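Local coordinates for protein putative oxidoreductase molybdopterin-binding subunit (Sulfolobus tokodaii, PDB 4ZOH) that probably serves as the molybdenum-cofactor subunit of an oxidoreductase related to xanthine dehydrogenase and aldehyde oxidase, holding a pterin cytosine dinucleotide cofactor, at residues I161-E166 with Q637-P642; L199-I204 with L231-R236; V298-R303 with I412-F417; N348-E353 with Y359-K364. One frame throughout, in Å; residues are numbered along the deposited sequence.

Contact 1 (I161-E166 with Q637-P642)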
# COMPACT_ATOMS: atom_id res chain seq x y z
N ILE A 161 -29.20 -16.18 1.77
CA ILE A 161 -27.86 -15.79 1.40
C ILE A 161 -27.42 -14.58 2.23
O ILE A 161 -28.10 -13.55 2.22
CB ILE A 161 -27.83 -15.47 -0.09
CG1 ILE A 161 -28.28 -16.72 -0.90
CG2 ILE A 161 -26.41 -15.04 -0.53
CD1 ILE A 161 -28.62 -16.39 -2.36
N ALA A 162 -26.29 -14.72 2.93
CA ALA A 162 -25.73 -13.74 3.82
C ALA A 162 -25.75 -12.31 3.26
O ALA A 162 -26.21 -11.39 3.95
CB ALA A 162 -24.36 -14.17 4.26
N SER A 163 -25.37 -12.15 1.97
CA SER A 163 -25.44 -10.88 1.26
C SER A 163 -24.81 -9.67 2.04
O SER A 163 -25.43 -8.62 2.08
CB SER A 163 -26.89 -10.54 0.88
OG SER A 163 -27.58 -11.66 0.40
N PRO A 164 -23.59 -9.83 2.66
CA PRO A 164 -22.94 -8.63 3.23
C PRO A 164 -22.76 -7.61 2.13
O PRO A 164 -22.62 -7.98 0.95
CB PRO A 164 -21.56 -9.14 3.67
CG PRO A 164 -21.28 -10.33 2.80
CD PRO A 164 -22.63 -10.95 2.52
N LEU A 165 -22.79 -6.31 2.47
CA LEU A 165 -22.73 -5.29 1.39
C LEU A 165 -21.36 -5.24 0.70
O LEU A 165 -21.28 -4.81 -0.45
CB LEU A 165 -22.99 -3.90 1.99
CG LEU A 165 -24.10 -3.03 1.46
CD1 LEU A 165 -23.43 -1.70 1.74
CD2 LEU A 165 -24.48 -3.05 -0.02
N GLU A 166 -20.30 -5.57 1.41
CA GLU A 166 -19.02 -5.86 0.74
C GLU A 166 -18.91 -7.39 0.52
O GLU A 166 -18.96 -8.21 1.50
CB GLU A 166 -17.77 -5.39 1.56
CG GLU A 166 -16.45 -5.54 0.76
CD GLU A 166 -15.23 -5.84 1.62
OE1 GLU A 166 -14.08 -5.70 1.12
OE2 GLU A 166 -15.35 -6.21 2.82
N GLN A 637 -32.13 -6.92 -6.65
CA GLN A 637 -33.54 -6.79 -7.07
C GLN A 637 -34.23 -8.09 -6.76
O GLN A 637 -35.17 -8.05 -6.00
CB GLN A 637 -33.67 -6.38 -8.55
CG GLN A 637 -35.04 -6.54 -9.19
CD GLN A 637 -34.93 -6.47 -10.71
OE1 GLN A 637 -34.95 -5.40 -11.30
NE2 GLN A 637 -34.80 -7.62 -11.35
N ASP A 638 -33.73 -9.25 -7.25
CA ASP A 638 -34.43 -10.55 -7.06
C ASP A 638 -34.18 -11.25 -5.72
O ASP A 638 -34.92 -12.15 -5.34
CB ASP A 638 -34.16 -11.55 -8.20
CG ASP A 638 -34.27 -10.94 -9.56
OD1 ASP A 638 -35.15 -10.09 -9.78
OD2 ASP A 638 -33.45 -11.30 -10.43
N TYR A 639 -33.10 -10.90 -5.01
CA TYR A 639 -32.90 -11.37 -3.64
C TYR A 639 -33.16 -10.19 -2.71
O TYR A 639 -32.28 -9.36 -2.50
CB TYR A 639 -31.50 -11.97 -3.41
CG TYR A 639 -31.44 -12.65 -2.07
CD1 TYR A 639 -31.91 -13.94 -1.90
CD2 TYR A 639 -30.95 -11.97 -0.96
CE1 TYR A 639 -31.88 -14.55 -0.64
CE2 TYR A 639 -30.93 -12.56 0.28
CZ TYR A 639 -31.43 -13.86 0.43
OH TYR A 639 -31.38 -14.41 1.68
N PRO A 640 -34.39 -10.09 -2.17
CA PRO A 640 -34.86 -8.79 -1.64
C PRO A 640 -34.45 -8.51 -0.21
O PRO A 640 -35.30 -8.62 0.71
CB PRO A 640 -36.39 -8.94 -1.73
CG PRO A 640 -36.61 -10.40 -1.48
CD PRO A 640 -35.47 -11.11 -2.17
N ILE A 641 -33.19 -8.12 0.03
CA ILE A 641 -32.87 -7.76 1.42
C ILE A 641 -33.68 -6.45 1.74
O ILE A 641 -33.95 -5.67 0.82
CB ILE A 641 -31.35 -7.64 1.68
CG1 ILE A 641 -30.70 -6.40 1.04
CG2 ILE A 641 -30.69 -8.93 1.19
CD1 ILE A 641 -29.32 -6.09 1.69
N PRO A 642 -34.06 -6.23 3.02
CA PRO A 642 -34.97 -5.07 3.23
C PRO A 642 -34.29 -3.67 3.08
O PRO A 642 -33.12 -3.49 3.45
CB PRO A 642 -35.45 -5.23 4.66
CG PRO A 642 -34.53 -6.13 5.31
CD PRO A 642 -33.93 -7.04 4.25

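Contact 2 (L199-I204 with L231-R236)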
# COMPACT_ATOMS: atom_id res chain seq x y z
N LEU A 199 -0.83 -24.65 1.43
CA LEU A 199 0.33 -24.36 0.62
C LEU A 199 1.57 -25.05 1.14
O LEU A 199 2.53 -25.12 0.42
CB LEU A 199 0.57 -22.85 0.51
CG LEU A 199 -0.61 -22.01 -0.08
CD1 LEU A 199 -0.28 -20.52 -0.06
CD2 LEU A 199 -0.89 -22.36 -1.51
N GLY A 200 1.55 -25.54 2.37
CA GLY A 200 2.68 -26.31 2.89
C GLY A 200 3.87 -25.48 3.33
O GLY A 200 5.00 -25.97 3.31
N PHE A 201 3.65 -24.21 3.68
CA PHE A 201 4.73 -23.47 4.34
C PHE A 201 4.19 -22.38 5.29
O PHE A 201 3.02 -21.95 5.18
CB PHE A 201 5.74 -22.92 3.30
CG PHE A 201 5.26 -21.68 2.57
CD1 PHE A 201 5.87 -20.47 2.79
CD2 PHE A 201 4.17 -21.74 1.71
CE1 PHE A 201 5.42 -19.33 2.16
CE2 PHE A 201 3.71 -20.61 1.07
CZ PHE A 201 4.33 -19.39 1.31
N GLU A 202 5.06 -21.94 6.21
CA GLU A 202 4.65 -21.20 7.37
C GLU A 202 4.81 -19.67 7.15
O GLU A 202 4.29 -18.87 7.93
CB GLU A 202 5.43 -21.67 8.57
CG GLU A 202 6.93 -21.32 8.52
CD GLU A 202 7.61 -21.73 9.80
OE1 GLU A 202 6.93 -22.40 10.61
OE2 GLU A 202 8.76 -21.35 10.05
N ASN A 203 5.53 -19.27 6.09
CA ASN A 203 5.90 -17.86 5.96
C ASN A 203 4.85 -17.03 5.27
O ASN A 203 5.02 -16.63 4.10
CB ASN A 203 7.28 -17.70 5.33
CG ASN A 203 8.31 -17.46 6.38
OD1 ASN A 203 9.05 -18.36 6.72
ND2 ASN A 203 8.31 -16.24 6.95
N ILE A 204 3.72 -16.92 5.96
CA ILE A 204 2.52 -16.30 5.42
C ILE A 204 2.08 -15.26 6.46
O ILE A 204 1.97 -15.58 7.64
CB ILE A 204 1.42 -17.31 5.17
CG1 ILE A 204 1.94 -18.47 4.25
CG2 ILE A 204 0.17 -16.61 4.61
CD1 ILE A 204 0.81 -19.37 3.75
N LEU A 231 -1.72 -19.20 -6.95
CA LEU A 231 -1.28 -18.36 -8.04
C LEU A 231 -0.23 -17.29 -7.72
O LEU A 231 0.68 -17.06 -8.55
CB LEU A 231 -2.44 -17.74 -8.77
CG LEU A 231 -3.34 -18.73 -9.52
CD1 LEU A 231 -4.59 -18.00 -9.96
CD2 LEU A 231 -2.62 -19.35 -10.72
N ALA A 232 -0.32 -16.67 -6.52
CA ALA A 232 0.61 -15.62 -6.18
C ALA A 232 2.01 -16.21 -6.06
O ALA A 232 2.94 -15.52 -6.47
CB ALA A 232 0.22 -14.87 -4.89
N LEU A 233 2.17 -17.42 -5.49
CA LEU A 233 3.47 -18.12 -5.47
C LEU A 233 4.11 -18.28 -6.86
O LEU A 233 5.30 -18.14 -7.04
CB LEU A 233 3.41 -19.50 -4.79
CG LEU A 233 2.70 -19.56 -3.44
CD1 LEU A 233 2.91 -20.94 -2.89
CD2 LEU A 233 3.15 -18.49 -2.48
N MET A 234 3.26 -18.54 -7.83
CA MET A 234 3.69 -18.78 -9.17
C MET A 234 3.97 -17.48 -9.93
O MET A 234 4.98 -17.38 -10.59
CB MET A 234 2.60 -19.60 -9.88
CG MET A 234 3.13 -20.53 -10.93
SD MET A 234 1.85 -20.95 -12.09
CE MET A 234 2.69 -20.32 -13.56
N LEU A 235 3.04 -16.55 -9.93
CA LEU A 235 3.15 -15.37 -10.77
C LEU A 235 4.12 -14.27 -10.27
O LEU A 235 4.61 -13.51 -11.09
CB LEU A 235 1.78 -14.76 -11.01
CG LEU A 235 1.11 -15.48 -12.18
CD1 LEU A 235 -0.01 -16.34 -11.71
CD2 LEU A 235 0.55 -14.46 -13.17
N ARG A 236 4.36 -14.15 -8.96
CA ARG A 236 5.30 -13.10 -8.47
C ARG A 236 4.91 -11.62 -8.72
O ARG A 236 5.81 -10.74 -8.70
CB ARG A 236 6.74 -13.32 -9.02
CG ARG A 236 7.31 -14.72 -8.86
CD ARG A 236 7.01 -15.36 -7.53
NE ARG A 236 7.67 -16.68 -7.47
CZ ARG A 236 8.88 -16.91 -6.97
NH1 ARG A 236 9.63 -15.92 -6.50
NH2 ARG A 236 9.33 -18.14 -6.91

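Contact 3 (V298-R303 with I412-F417)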
# COMPACT_ATOMS: atom_id res chain seq x y z
N VAL A 298 -25.44 -28.23 11.82
CA VAL A 298 -26.53 -29.23 11.87
C VAL A 298 -26.78 -29.74 13.28
O VAL A 298 -27.95 -29.86 13.75
CB VAL A 298 -26.31 -30.38 10.83
CG1 VAL A 298 -27.36 -31.47 11.04
CG2 VAL A 298 -26.38 -29.82 9.41
N LYS A 299 -25.70 -29.99 13.96
CA LYS A 299 -25.70 -30.40 15.31
C LYS A 299 -26.28 -29.34 16.24
O LYS A 299 -27.04 -29.70 17.16
CB LYS A 299 -24.30 -30.77 15.73
CG LYS A 299 -23.84 -31.97 14.89
CD LYS A 299 -22.44 -32.37 15.31
CE LYS A 299 -21.78 -33.24 14.27
NZ LYS A 299 -20.53 -33.65 15.00
N SER A 300 -25.97 -28.07 15.96
CA SER A 300 -26.52 -26.95 16.76
C SER A 300 -28.04 -26.93 16.62
O SER A 300 -28.73 -26.81 17.64
CB SER A 300 -25.92 -25.64 16.26
OG SER A 300 -24.57 -25.63 16.63
N THR A 301 -28.54 -27.12 15.38
CA THR A 301 -29.95 -27.15 15.16
C THR A 301 -30.65 -28.25 16.01
O THR A 301 -31.62 -27.95 16.75
CB THR A 301 -30.25 -27.44 13.72
OG1 THR A 301 -29.61 -26.46 12.90
CG2 THR A 301 -31.77 -27.48 13.45
N VAL A 302 -30.14 -29.50 15.94
CA VAL A 302 -30.75 -30.60 16.72
C VAL A 302 -30.63 -30.30 18.19
O VAL A 302 -31.61 -30.39 18.93
CB VAL A 302 -30.16 -32.03 16.45
CG1 VAL A 302 -31.11 -33.11 17.05
CG2 VAL A 302 -30.05 -32.31 14.97
N ARG A 303 -29.45 -29.92 18.65
CA ARG A 303 -29.29 -29.84 20.07
C ARG A 303 -30.13 -28.72 20.72
O ARG A 303 -30.27 -28.68 21.94
CB ARG A 303 -27.82 -29.81 20.46
CG ARG A 303 -27.10 -28.48 20.30
CD ARG A 303 -25.61 -28.81 20.01
NE ARG A 303 -25.01 -29.22 21.28
CZ ARG A 303 -24.28 -28.45 22.07
NH1 ARG A 303 -23.93 -27.20 21.72
NH2 ARG A 303 -23.83 -28.97 23.21
N ILE A 412 -33.38 -19.70 23.55
CA ILE A 412 -32.14 -19.83 24.33
C ILE A 412 -31.05 -20.14 23.27
O ILE A 412 -31.41 -20.48 22.16
CB ILE A 412 -32.29 -20.88 25.44
CG1 ILE A 412 -31.08 -20.81 26.36
CG2 ILE A 412 -32.66 -22.27 24.88
CD1 ILE A 412 -31.32 -21.07 27.83
N GLU A 413 -29.76 -19.97 23.60
CA GLU A 413 -28.78 -19.78 22.58
C GLU A 413 -27.45 -20.17 23.16
O GLU A 413 -27.32 -20.20 24.39
CB GLU A 413 -28.88 -18.30 22.04
CG GLU A 413 -27.65 -17.52 21.58
CD GLU A 413 -27.05 -18.02 20.26
OE1 GLU A 413 -27.30 -19.24 19.90
OE2 GLU A 413 -26.32 -17.20 19.60
N ILE A 414 -26.47 -20.50 22.29
CA ILE A 414 -25.12 -20.94 22.75
C ILE A 414 -24.09 -19.99 22.18
O ILE A 414 -24.14 -19.69 21.02
CB ILE A 414 -24.83 -22.44 22.42
CG1 ILE A 414 -25.38 -22.82 21.03
CG2 ILE A 414 -25.49 -23.33 23.49
CD1 ILE A 414 -24.96 -24.20 20.47
N THR A 415 -23.14 -19.54 22.99
CA THR A 415 -22.24 -18.48 22.51
C THR A 415 -20.92 -18.66 23.20
O THR A 415 -20.85 -19.42 24.17
CB THR A 415 -22.76 -17.05 22.91
OG1 THR A 415 -22.52 -16.84 24.31
CG2 THR A 415 -24.24 -16.82 22.51
N ALA A 416 -19.90 -17.91 22.74
CA ALA A 416 -18.60 -17.77 23.42
C ALA A 416 -17.81 -19.10 23.42
O ALA A 416 -17.27 -19.59 24.45
CB ALA A 416 -18.77 -17.21 24.83
N PHE A 417 -17.75 -19.69 22.25
CA PHE A 417 -16.99 -20.90 21.99
C PHE A 417 -15.49 -20.67 22.13
O PHE A 417 -14.96 -19.50 21.99
CB PHE A 417 -17.33 -21.39 20.59
CG PHE A 417 -18.80 -21.53 20.33
CD1 PHE A 417 -19.43 -22.79 20.47
CD2 PHE A 417 -19.59 -20.41 19.97
CE1 PHE A 417 -20.81 -22.93 20.21
CE2 PHE A 417 -20.98 -20.55 19.73
CZ PHE A 417 -21.58 -21.82 19.86

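Contact 4 (N348-E353 with Y359-K364)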
# COMPACT_ATOMS: atom_id res chain seq x y z
N ASN A 348 -46.39 -23.00 18.99
CA ASN A 348 -47.56 -22.24 18.59
C ASN A 348 -48.57 -23.10 17.89
O ASN A 348 -49.79 -22.85 17.95
CB ASN A 348 -47.22 -21.02 17.73
CG ASN A 348 -47.08 -19.76 18.53
OD1 ASN A 348 -46.53 -19.71 19.67
ND2 ASN A 348 -47.64 -18.72 17.96
N ILE A 349 -48.07 -24.15 17.22
CA ILE A 349 -48.96 -24.99 16.44
C ILE A 349 -49.82 -25.73 17.46
O ILE A 349 -50.99 -25.91 17.25
CB ILE A 349 -48.18 -25.94 15.49
CG1 ILE A 349 -47.79 -25.19 14.24
CG2 ILE A 349 -49.00 -27.20 15.18
CD1 ILE A 349 -46.55 -25.78 13.65
N VAL A 350 -49.21 -26.11 18.56
CA VAL A 350 -49.89 -26.85 19.59
C VAL A 350 -50.91 -25.90 20.25
O VAL A 350 -52.10 -26.24 20.24
CB VAL A 350 -48.88 -27.37 20.62
CG1 VAL A 350 -49.60 -27.85 21.87
CG2 VAL A 350 -48.06 -28.50 20.02
N ALA A 351 -50.43 -24.74 20.78
CA ALA A 351 -51.26 -23.64 21.35
C ALA A 351 -52.49 -23.40 20.50
O ALA A 351 -53.60 -23.50 21.01
CB ALA A 351 -50.45 -22.35 21.61
N ASP A 352 -52.31 -23.21 19.21
CA ASP A 352 -53.38 -23.08 18.27
C ASP A 352 -54.30 -24.28 18.11
O ASP A 352 -55.49 -24.12 17.80
CB ASP A 352 -52.84 -22.71 16.90
CG ASP A 352 -52.46 -21.21 16.78
OD1 ASP A 352 -52.62 -20.49 17.80
OD2 ASP A 352 -52.04 -20.75 15.68
N GLU A 353 -53.73 -25.49 18.24
CA GLU A 353 -54.54 -26.70 18.13
C GLU A 353 -55.34 -26.91 19.44
O GLU A 353 -56.47 -27.28 19.39
CB GLU A 353 -53.68 -27.91 17.76
CG GLU A 353 -54.46 -29.07 17.19
CD GLU A 353 -55.03 -28.78 15.83
OE1 GLU A 353 -54.52 -27.83 15.20
OE2 GLU A 353 -55.99 -29.49 15.39
N TYR A 359 -48.78 -17.04 24.97
CA TYR A 359 -47.87 -16.71 26.08
C TYR A 359 -47.98 -17.72 27.24
O TYR A 359 -46.95 -18.14 27.89
CB TYR A 359 -48.05 -15.26 26.57
CG TYR A 359 -46.73 -14.64 27.03
CD1 TYR A 359 -45.97 -13.78 26.17
CD2 TYR A 359 -46.20 -14.95 28.28
CE1 TYR A 359 -44.74 -13.27 26.60
CE2 TYR A 359 -45.00 -14.44 28.71
CZ TYR A 359 -44.28 -13.60 27.85
OH TYR A 359 -43.07 -13.10 28.29
N GLU A 360 -49.23 -18.14 27.50
CA GLU A 360 -49.50 -19.04 28.66
C GLU A 360 -48.78 -20.40 28.46
O GLU A 360 -48.12 -20.93 29.37
CB GLU A 360 -51.06 -19.22 28.92
CG GLU A 360 -51.75 -18.00 29.58
CD GLU A 360 -51.23 -17.67 30.98
OE1 GLU A 360 -50.97 -18.60 31.77
OE2 GLU A 360 -51.05 -16.48 31.29
N ILE A 361 -48.87 -20.93 27.24
CA ILE A 361 -48.21 -22.23 26.95
C ILE A 361 -46.70 -22.19 27.28
O ILE A 361 -46.16 -23.16 27.88
CB ILE A 361 -48.51 -22.69 25.53
CG1 ILE A 361 -48.43 -24.22 25.47
CG2 ILE A 361 -47.61 -21.96 24.55
CD1 ILE A 361 -49.07 -24.80 24.23
N ARG A 362 -46.06 -21.03 27.02
CA ARG A 362 -44.66 -20.89 27.31
C ARG A 362 -44.38 -20.78 28.81
O ARG A 362 -43.39 -21.35 29.33
CB ARG A 362 -44.04 -19.69 26.46
CG ARG A 362 -44.12 -19.89 24.94
CD ARG A 362 -43.58 -18.68 24.12
NE ARG A 362 -43.25 -19.13 22.77
CZ ARG A 362 -44.13 -19.35 21.79
NH1 ARG A 362 -45.44 -19.11 21.96
NH2 ARG A 362 -43.70 -19.81 20.62
N LEU A 363 -45.23 -20.03 29.53
CA LEU A 363 -45.11 -19.95 30.99
C LEU A 363 -45.37 -21.34 31.60
O LEU A 363 -44.74 -21.66 32.60
CB LEU A 363 -46.05 -18.91 31.64
CG LEU A 363 -45.71 -17.44 31.36
CD1 LEU A 363 -46.94 -16.64 31.71
CD2 LEU A 363 -44.49 -17.01 32.15
N LYS A 364 -46.25 -22.13 30.96
CA LYS A 364 -46.58 -23.48 31.42
C LYS A 364 -45.34 -24.43 31.33
O LYS A 364 -44.97 -25.10 32.35
CB LYS A 364 -47.81 -24.06 30.71
CG LYS A 364 -48.15 -25.47 31.22
CD LYS A 364 -49.54 -25.97 30.90
CE LYS A 364 -50.50 -25.54 32.01
NZ LYS A 364 -51.95 -25.66 31.68

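Contact 1 (I161-E166 with Q637-P642)
Y639, with CG anti to its backbone N (chi1 -170°), swings its ring out to I161 and S163, and its phenol oxygen makes the hydrogen bond between the two loops. The backbone N-H of I161 donates to Y639 OH at 2.8 Å, nearly straight (172°). Tyrosine suits this buried place because its ring spans the gap while its hydroxyl serves a main-chain amide; the same oxygen also bonds weakly to E621. A second polar link stays within 161-166: S163 OG donates to I161 O at 2.7 Å from above the carbonyl plane.

These loops belong to the two molybdopterin-binding regions, and they meet close to a bound [2Fe-2S] cluster that touches L165. P640 is the centre of an inverse gamma turn, closed by a weak bond from I641 N to Y639 O (3.0 Å); Y639 and I641 on its flanks both point toward 161-166.

Van der Waals contacts do the rest. I161 CB sits over one face of the Y639 ring in a CH-pi contact, 4.3 Å from the centroid, while I161 CD1 lies 4.1 Å from Y639 CE1. S163 OG meets the ring obliquely, 3.5 Å from Y639 CE2, and I641 CG2 rests 4.1 Å from S163 CB.

Contact 2 (L199-I204 with L231-R236)
F201 and L233 run alongside one another, pointing opposite ways, and the far corner of the ring meets the fork of the leucine. L233 CD1 is 4.1 Å from F201 CE2, and L233 CD2 is equally near F201 CZ; the approach of CD1 to the ring is oblique. A branched leucine suits this place because its two methyls each meet one of two neighbouring ring atoms. The ring gets there with CG lodged between its own backbone N and carbonyl carbon (chi1 78°). Within its own segment it is flanked by I204 CG1 over one face, 3.9 Å above the plane, and by L199 O at the edge, in plane, which may limit its rotation.

L199 adds a looser touch, its CD2 4.3 Å from L233 CD1. G200, the next residue, leaves the helix with positive phi, a conformation glycine adopts easily, and the chain then turns to bring F201 in. Near the end of the other helix, R236 NE bonds weakly to L233 O.

L199 and A232 both touch L179, and L233 also packs on F174. The end of helix 188-199 and the loop after it thus meet the end of helix 223-235 over strands of the mixed seven-stranded sheet, as in an alpha/beta layered fold.

Contact 3 (V298-R303 with I412-F417)
I414 rests its CD1 methyl against the ends of R303 and S300, joining helix 288-304 to the loop that links strands 405-412 and 420-427. The contact thereby ties together the two molybdopterin-binding regions of the chain, and the side chain of S300 lies about 11 Å from the molybdenum atom. The methyl meets R303 NH1 at 3.4 Å, at the edge of the guanidinium and near its plane, and S300 OG at 4.1 Å. Nothing polar passes between the two segments; the touch is one of van der Waals contact, in which the slim branch of isoleucine reaches the helix and sets a carbon against two polar ends.

S300 and R303 are one helical turn apart, which places both beside the same methyl. Although R303 does not leave the helix in the direction of the loop, its chi1 (78°) sets CG between the backbone N and the carbonyl carbon, already turned to I414, and a bend at chi3 (-76°) then carries the guanidinium round to the methyl. W135 of strand 129-138 packs against R303, and R336 touches both S300 and I414.

Farther out, the loop is fixed by polar bonds. T415 OG1 pairs with the backbone of T565 and G669, while F417 O receives R485 NE. E413 forms a salt bridge with R336 through OE1, and that same oxygen accepts a hydrogen bond from I414 N at 2.8 Å, met from above the carboxylate plane.

Contact 4 (N348-E353 with Y359-K364)
R362 turns the edge of its guanidinium to the amide oxygen of N348, gripping that single atom with two nitrogens. NH1 donates to N348 OD1 at 2.6 Å, nearly in line with the C=O bond, and NH2 donates to the same oxygen at 3.0 Å from above the carbonyl plane. The oxygen lies in the guanidinium plane, yet the amide and guanidinium planes stand 63° apart. Arginine suits the task because its five N-H groups serve several acceptors: NE forms a salt bridge with E344, and NH1 makes a further bond to Q358 O. The other branch of the N348 amide, ND2, bonds to Q358 OE1, and these partners hold both flat groups in place.

Next to this polar pair is an apolar one. CG1 of I361 is anti to the backbone N (chi1 -153°), which points the chain across to helix 336-353 and sets CD1 3.8 Å from A351 CB and 3.9 Å from V350 CG1. The small alanine allows the methyl to reach the helix backbone, 3.7 Å from A351 N.

The helical segments cross at 116°, axes 9.9 Å apart, an ordinary packing distance; two successive helices joined by a short turn and crossed like this resemble an alpha-alpha corner.

In the fold
Contacts 1 and 4 are buried, contact 3 is partly so, and contact 2 lies at the surface. Contacts 1 and 3 each bring the two molybdopterin-binding regions together, loop to loop in contact 1 and helix to loop in contact 3, both nearer the cofactors, whereas contacts 2 and 4 stay within the first region, their centres 58 Å apart. Helix 336-353 links contacts 3 and 4: R336 at its start touches the former, while its last turns form the latter. Chemistry differs too: hydrogen bonds run from a main-chain amide to a phenol oxygen in contact 1 and between side chains in contact 4; contact 2 sets leucine methyls on a phenyl ring and another leucine, contact 3 an isoleucine methyl on polar side-chain ends.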